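Local coordinates for protein N-terminal acetyltransferase B complex subunit MDM20 (PDB 5K04) that probably serves as the non-catalytic, helical-repeat subunit of the NatB complex, holding the NAT3 subunit for acetylation of protein N-termini, at residues A[144-158]-A[484-496]. Numbering follows the deposited sequence.
Sequences LHTLWYAFSFHLLLQ and FDNGVFNKLEGFI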
loop_
_atom_site.group_PDB
_atom_site.type_symbol
_atom_site.label_atom_id
_atom_site.label_comp_id
_atom_site.label_asym_id
_atom_site.label_seq_id
_atom_site.Cartn_x
_atom_site.Cartn_y
_atom_site.Cartn_z
ATOM N N LEU A 144 -26.580 3.152 18.285
ATOM C CA LEU A 144 -25.539 3.179 17.262
ATOM C C LEU A 144 -24.987 4.587 17.076
ATOM O O LEU A 144 -23.767 4.783 17.027
ATOM C CB LEU A 144 -26.099 2.646 15.941
ATOM C CG LEU A 144 -25.077 2.600 14.790
ATOM C CD1 LEU A 144 -23.883 1.746 15.170
ATOM C CD2 LEU A 144 -25.681 2.089 13.506
ATOM N N HIS A 145 -25.883 5.584 16.973
ATOM C CA HIS A 145 -25.465 6.967 16.752
ATOM C C HIS A 145 -24.696 7.519 17.941
ATOM O O HIS A 145 -23.776 8.327 17.763
ATOM C CB HIS A 145 -26.683 7.841 16.446
ATOM C CG HIS A 145 -27.338 7.494 15.148
ATOM N ND1 HIS A 145 -28.585 7.960 14.789
ATOM C CD2 HIS A 145 -26.918 6.710 14.127
ATOM C CE1 HIS A 145 -28.910 7.467 13.608
ATOM N NE2 HIS A 145 -27.917 6.705 13.186
ATOM N N THR A 146 -25.064 7.114 19.160
ATOM C CA THR A 146 -24.281 7.523 20.323
ATOM C C THR A 146 -22.866 6.959 20.245
ATOM O O THR A 146 -21.885 7.642 20.573
ATOM C CB THR A 146 -24.997 7.078 21.598
ATOM O OG1 THR A 146 -26.320 7.626 21.601
ATOM C CG2 THR A 146 -24.241 7.568 22.822
ATOM N N LEU A 147 -22.745 5.718 19.775
ATOM C CA LEU A 147 -21.436 5.099 19.609
ATOM C C LEU A 147 -20.611 5.840 18.565
ATOM O O LEU A 147 -19.419 6.091 18.771
ATOM C CB LEU A 147 -21.612 3.626 19.217
ATOM C CG LEU A 147 -22.156 2.741 20.337
ATOM C CD1 LEU A 147 -22.844 1.485 19.817
ATOM C CD2 LEU A 147 -20.988 2.355 21.235
ATOM N N TRP A 148 -21.234 6.165 17.423
ATOM C CA TRP A 148 -20.596 6.984 16.392
ATOM C C TRP A 148 -19.989 8.244 16.992
ATOM O O TRP A 148 -18.793 8.528 16.840
ATOM C CB TRP A 148 -21.628 7.372 15.329
ATOM C CG TRP A 148 -22.050 6.242 14.427
ATOM C CD1 TRP A 148 -21.711 4.925 14.546
ATOM C CD2 TRP A 148 -22.870 6.341 13.244
ATOM N NE1 TRP A 148 -22.274 4.193 13.513
ATOM C CE2 TRP A 148 -22.983 5.037 12.699
ATOM C CE3 TRP A 148 -23.514 7.401 12.595
ATOM C CZ2 TRP A 148 -23.727 4.765 11.548
ATOM C CZ3 TRP A 148 -24.255 7.135 11.444
ATOM C CH2 TRP A 148 -24.356 5.824 10.938
ATOM N N TYR A 149 -20.833 9.006 17.685
ATOM C CA TYR A 149 -20.429 10.272 18.278
ATOM C C TYR A 149 -19.256 10.072 19.232
ATOM O O TYR A 149 -18.257 10.793 19.158
ATOM C CB TYR A 149 -21.649 10.864 18.978
ATOM C CG TYR A 149 -21.512 12.276 19.451
ATOM C CD1 TYR A 149 -20.668 13.172 18.796
ATOM C CD2 TYR A 149 -22.237 12.728 20.557
ATOM C CE1 TYR A 149 -20.546 14.488 19.225
ATOM C CE2 TYR A 149 -22.124 14.057 20.997
ATOM C CZ TYR A 149 -21.277 14.932 20.323
ATOM O OH TYR A 149 -21.145 16.237 20.740
ATOM N N ALA A 150 -19.349 9.051 20.096
ATOM C CA ALA A 150 -18.288 8.731 21.051
ATOM C C ALA A 150 -17.005 8.326 20.342
ATOM O O ALA A 150 -15.906 8.791 20.683
ATOM C CB ALA A 150 -18.748 7.599 21.974
ATOM N N PHE A 151 -17.127 7.432 19.368
ATOM C CA PHE A 151 -15.958 7.008 18.607
ATOM C C PHE A 151 -15.308 8.190 17.892
ATOM O O PHE A 151 -14.077 8.254 17.784
ATOM C CB PHE A 151 -16.367 5.910 17.616
ATOM C CG PHE A 151 -15.211 5.319 16.862
ATOM C CD1 PHE A 151 -14.260 4.548 17.513
ATOM C CD2 PHE A 151 -15.081 5.538 15.500
ATOM C CE1 PHE A 151 -13.192 4.007 16.807
ATOM C CE2 PHE A 151 -14.030 4.997 14.795
ATOM C CZ PHE A 151 -13.079 4.232 15.448
ATOM N N SER A 152 -16.120 9.152 17.439
ATOM C CA SER A 152 -15.595 10.314 16.732
ATOM C C SER A 152 -14.732 11.181 17.640
ATOM O O SER A 152 -13.886 11.927 17.136
ATOM C CB SER A 152 -16.743 11.136 16.134
ATOM O OG SER A 152 -17.504 11.795 17.136
ATOM N N PHE A 153 -14.925 11.096 18.964
ATOM C CA PHE A 153 -14.072 11.845 19.887
ATOM C C PHE A 153 -12.687 11.233 19.979
ATOM O O PHE A 153 -11.690 11.952 20.112
ATOM C CB PHE A 153 -14.704 11.905 21.273
ATOM C CG PHE A 153 -15.752 12.955 21.404
ATOM C CD1 PHE A 153 -15.405 14.295 21.407
ATOM C CD2 PHE A 153 -17.093 12.609 21.491
ATOM C CE1 PHE A 153 -16.384 15.292 21.503
ATOM C CE2 PHE A 153 -18.076 13.585 21.595
ATOM C CZ PHE A 153 -17.722 14.935 21.602
ATOM N N HIS A 154 -12.615 9.908 19.909
ATOM C CA HIS A 154 -11.335 9.231 19.767
ATOM C C HIS A 154 -10.630 9.631 18.475
ATOM O O HIS A 154 -9.419 9.883 18.473
ATOM C CB HIS A 154 -11.536 7.721 19.791
ATOM C CG HIS A 154 -10.360 6.972 19.266
ATOM N ND1 HIS A 154 -9.139 6.972 19.904
ATOM C CD2 HIS A 154 -10.203 6.224 18.151
ATOM C CE1 HIS A 154 -8.285 6.238 19.216
ATOM N NE2 HIS A 154 -8.906 5.773 18.147
ATOM N N LEU A 155 -11.367 9.648 17.354
ATOM C CA LEU A 155 -10.797 10.074 16.079
ATOM C C LEU A 155 -10.173 11.454 16.189
ATOM O O LEU A 155 -9.056 11.678 15.707
ATOM C CB LEU A 155 -11.869 10.074 15.000
ATOM C CG LEU A 155 -12.423 8.709 14.579
ATOM C CD1 LEU A 155 -13.365 8.918 13.391
ATOM C CD2 LEU A 155 -11.289 7.708 14.224
ATOM N N LEU A 156 -10.889 12.387 16.832
ATOM C CA LEU A 156 -10.385 13.746 17.029
ATOM C C LEU A 156 -9.133 13.744 17.887
ATOM O O LEU A 156 -8.157 14.437 17.583
ATOM C CB LEU A 156 -11.449 14.609 17.703
ATOM C CG LEU A 156 -12.548 15.239 16.879
ATOM C CD1 LEU A 156 -13.548 15.916 17.819
ATOM C CD2 LEU A 156 -11.938 16.236 15.896
ATOM N N LEU A 157 -9.158 12.974 18.981
ATOM C CA LEU A 157 -8.012 12.867 19.879
ATOM C C LEU A 157 -6.755 12.412 19.156
ATOM O O LEU A 157 -5.646 12.628 19.662
ATOM C CB LEU A 157 -8.325 11.890 21.011
ATOM C CG LEU A 157 -9.189 12.465 22.122
ATOM C CD1 LEU A 157 -9.671 11.362 23.050
ATOM C CD2 LEU A 157 -8.379 13.497 22.871
ATOM N N GLN A 158 -6.909 11.782 17.989
ATOM C CA GLN A 158 -5.791 11.290 17.205
ATOM C C GLN A 158 -5.209 12.374 16.318
ATOM O O GLN A 158 -4.499 12.063 15.358
ATOM C CB GLN A 158 -6.218 10.078 16.356
ATOM C CG GLN A 158 -6.761 8.896 17.138
ATOM C CD GLN A 158 -5.885 8.553 18.299
ATOM O OE1 GLN A 158 -6.284 8.674 19.459
ATOM N NE2 GLN A 158 -4.654 8.200 18.006
ATOM N N PHE A 484 -19.347 1.601 9.891
ATOM C CA PHE A 484 -20.136 2.399 10.826
ATOM C C PHE A 484 -21.533 1.811 11.029
ATOM O O PHE A 484 -22.009 1.723 12.164
ATOM C CB PHE A 484 -20.230 3.845 10.336
ATOM C CG PHE A 484 -19.107 4.742 10.808
ATOM C CD1 PHE A 484 -19.177 5.372 12.046
ATOM C CD2 PHE A 484 -18.004 4.984 9.999
ATOM C CE1 PHE A 484 -18.160 6.206 12.472
ATOM C CE2 PHE A 484 -16.977 5.813 10.416
ATOM C CZ PHE A 484 -17.052 6.424 11.663
ATOM N N ASP A 485 -22.208 1.416 9.935
ATOM C CA ASP A 485 -23.577 0.905 10.040
ATOM C C ASP A 485 -23.628 -0.345 10.899
ATOM O O ASP A 485 -24.549 -0.528 11.705
ATOM C CB ASP A 485 -24.150 0.585 8.659
ATOM C CG ASP A 485 -24.658 1.816 7.932
ATOM O OD1 ASP A 485 -24.584 2.929 8.498
ATOM O OD2 ASP A 485 -25.118 1.649 6.788
ATOM N N ASN A 486 -22.689 -1.245 10.690
ATOM C CA ASN A 486 -22.452 -2.281 11.669
ATOM C C ASN A 486 -21.803 -2.299 13.038
ATOM O O ASN A 486 -21.570 -3.354 13.608
ATOM C CB ASN A 486 -21.886 -3.520 10.980
ATOM C CG ASN A 486 -22.790 -3.980 9.811
ATOM O OD1 ASN A 486 -23.721 -4.758 9.997
ATOM N ND2 ASN A 486 -22.535 -3.451 8.616
ATOM N N GLY A 487 -21.425 -1.173 13.553
ATOM C CA GLY A 487 -20.637 -1.420 14.751
ATOM C C GLY A 487 -19.218 -1.878 14.937
ATOM O O GLY A 487 -18.869 -2.359 16.014
ATOM N N VAL A 488 -18.405 -1.778 13.883
ATOM C CA VAL A 488 -17.120 -2.467 13.858
ATOM C C VAL A 488 -16.009 -1.473 14.150
ATOM O O VAL A 488 -15.091 -1.276 13.343
ATOM C CB VAL A 488 -16.909 -3.181 12.516
ATOM C CG1 VAL A 488 -15.972 -4.358 12.699
ATOM C CG2 VAL A 488 -18.251 -3.653 11.965
ATOM N N PHE A 489 -16.078 -0.871 15.339
ATOM C CA PHE A 489 -15.133 0.175 15.724
ATOM C C PHE A 489 -13.710 -0.365 15.880
ATOM O O PHE A 489 -12.743 0.383 15.683
ATOM C CB PHE A 489 -15.651 0.837 17.000
ATOM C CG PHE A 489 -17.075 1.326 16.876
ATOM C CD1 PHE A 489 -17.358 2.476 16.167
ATOM C CD2 PHE A 489 -18.122 0.617 17.427
ATOM C CE1 PHE A 489 -18.649 2.909 16.019
ATOM C CE2 PHE A 489 -19.406 1.044 17.293
ATOM C CZ PHE A 489 -19.677 2.193 16.585
ATOM N N ASN A 490 -13.574 -1.661 16.222
ATOM C CA ASN A 490 -12.342 -2.464 16.173
ATOM C C ASN A 490 -11.478 -2.241 14.936
ATOM O O ASN A 490 -10.258 -2.422 14.986
ATOM C CB ASN A 490 -12.685 -3.970 16.211
ATOM C CG ASN A 490 -12.590 -4.524 17.580
ATOM O OD1 ASN A 490 -11.959 -3.923 18.445
ATOM N ND2 ASN A 490 -13.197 -5.673 17.808
ATOM N N LYS A 491 -12.120 -1.926 13.807
ATOM C CA LYS A 491 -11.482 -1.921 12.504
ATOM C C LYS A 491 -11.641 -0.609 11.770
ATOM O O LYS A 491 -11.000 -0.422 10.727
ATOM C CB LYS A 491 -12.071 -3.035 11.624
ATOM C CG LYS A 491 -12.156 -4.407 12.284
ATOM C CD LYS A 491 -10.757 -4.978 12.592
ATOM C CE LYS A 491 -10.836 -6.470 12.996
ATOM N NZ LYS A 491 -9.543 -6.966 13.559
ATOM N N LEU A 492 -12.498 0.289 12.274
ATOM C CA LEU A 492 -12.898 1.476 11.527
ATOM C C LEU A 492 -11.719 2.397 11.264
ATOM O O LEU A 492 -11.518 2.858 10.131
ATOM C CB LEU A 492 -13.986 2.222 12.296
ATOM C CG LEU A 492 -15.382 2.025 11.722
ATOM C CD1 LEU A 492 -16.409 2.850 12.490
ATOM C CD2 LEU A 492 -15.384 2.360 10.208
ATOM N N GLU A 493 -10.944 2.694 12.314
ATOM C CA GLU A 493 -9.789 3.579 12.167
ATOM C C GLU A 493 -8.863 3.105 11.054
ATOM O O GLU A 493 -8.302 3.918 10.316
ATOM C CB GLU A 493 -9.035 3.671 13.494
ATOM C CG GLU A 493 -7.987 4.749 13.522
ATOM C CD GLU A 493 -7.609 5.201 14.940
ATOM O OE1 GLU A 493 -7.986 4.533 15.936
ATOM O OE2 GLU A 493 -6.930 6.244 15.050
ATOM N N GLY A 494 -8.693 1.778 10.926
ATOM C CA GLY A 494 -7.861 1.243 9.862
ATOM C C GLY A 494 -8.473 1.402 8.479
ATOM O O GLY A 494 -7.750 1.583 7.499
ATOM N N PHE A 495 -9.807 1.319 8.371
ATOM C CA PHE A 495 -10.456 1.633 7.095
ATOM C C PHE A 495 -10.216 3.088 6.718
ATOM O O PHE A 495 -9.862 3.404 5.579
ATOM C CB PHE A 495 -11.964 1.379 7.161
ATOM C CG PHE A 495 -12.357 -0.056 7.358
ATOM C CD1 PHE A 495 -11.441 -1.083 7.213
ATOM C CD2 PHE A 495 -13.663 -0.371 7.688
ATOM C CE1 PHE A 495 -11.820 -2.396 7.396
ATOM C CE2 PHE A 495 -14.050 -1.695 7.876
ATOM C CZ PHE A 495 -13.127 -2.703 7.732
ATOM N N ILE A 496 -10.420 3.988 7.681
ATOM C CA ILE A 496 -10.290 5.418 7.431
ATOM C C ILE A 496 -8.859 5.754 7.044
ATOM O O ILE A 496 -8.612 6.454 6.049
ATOM C CB ILE A 496 -10.759 6.196 8.674
ATOM C CG1 ILE A 496 -12.268 6.000 8.876
ATOM C CG2 ILE A 496 -10.390 7.664 8.581
ATOM C CD1 ILE A 496 -12.775 6.421 10.260
#
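Phe489 and Phe151 are the two residues with the most surface buried in this contact, where helix 144-157 packs over the turn joining helix 456-485 to helix 489-503. Their side chains run antiparallel alongside one another, and Phe489 CD1 sits over one face of the Phe151 ring, 3.6 Å from CG, with the planes inclined at 50°. Phe151, its CG anti to the backbone N (chi1 -175°), enters as a knob into the hole formed by Phe484, Phe489, Leu492 and Glu493; its outer rim meets Leu492, CE2 lying 3.7 Å from CB. The tip of the Phe489 ring touches both Leu147, CZ lying 3.6 Å from its CB, and the pyrrole edge of Trp148.

The indole itself is held in two ways. Phe484 turns an edge onto one face, nearly perpendicular, while in the ring plane Trp148 NE1 donates to Phe484 O at 2.8 Å. That carbonyl lies in the last helical turn before Gly487, whose positive phi closes a Schellman motif; Gly487 N and the indole reach the oxygen from opposite faces of its plane. Phe133 and Phe117, on neighbouring helices, extend the aromatic cluster.

At the other end of the contact, Glu493 stretches out to His154. His154 NE2 gives Glu493 OE1 a nearly straight bond of 2.7 Å (163°), from the syn side but tilted out of the carboxylate plane, with OE1 close to the imidazole plane; the carboxylate stands almost upright to the ring. Beyond the turn, Lys491 and Asn490 bond to the NAT3 chain, so the helix facing NAT3 is also packed against helix 143-157 of the N-terminal part of the chain. A largely buried aromatic core thus carries the packing, with two directional bonds fixing its ends, and the carboxylate would probably favour a protonated His154.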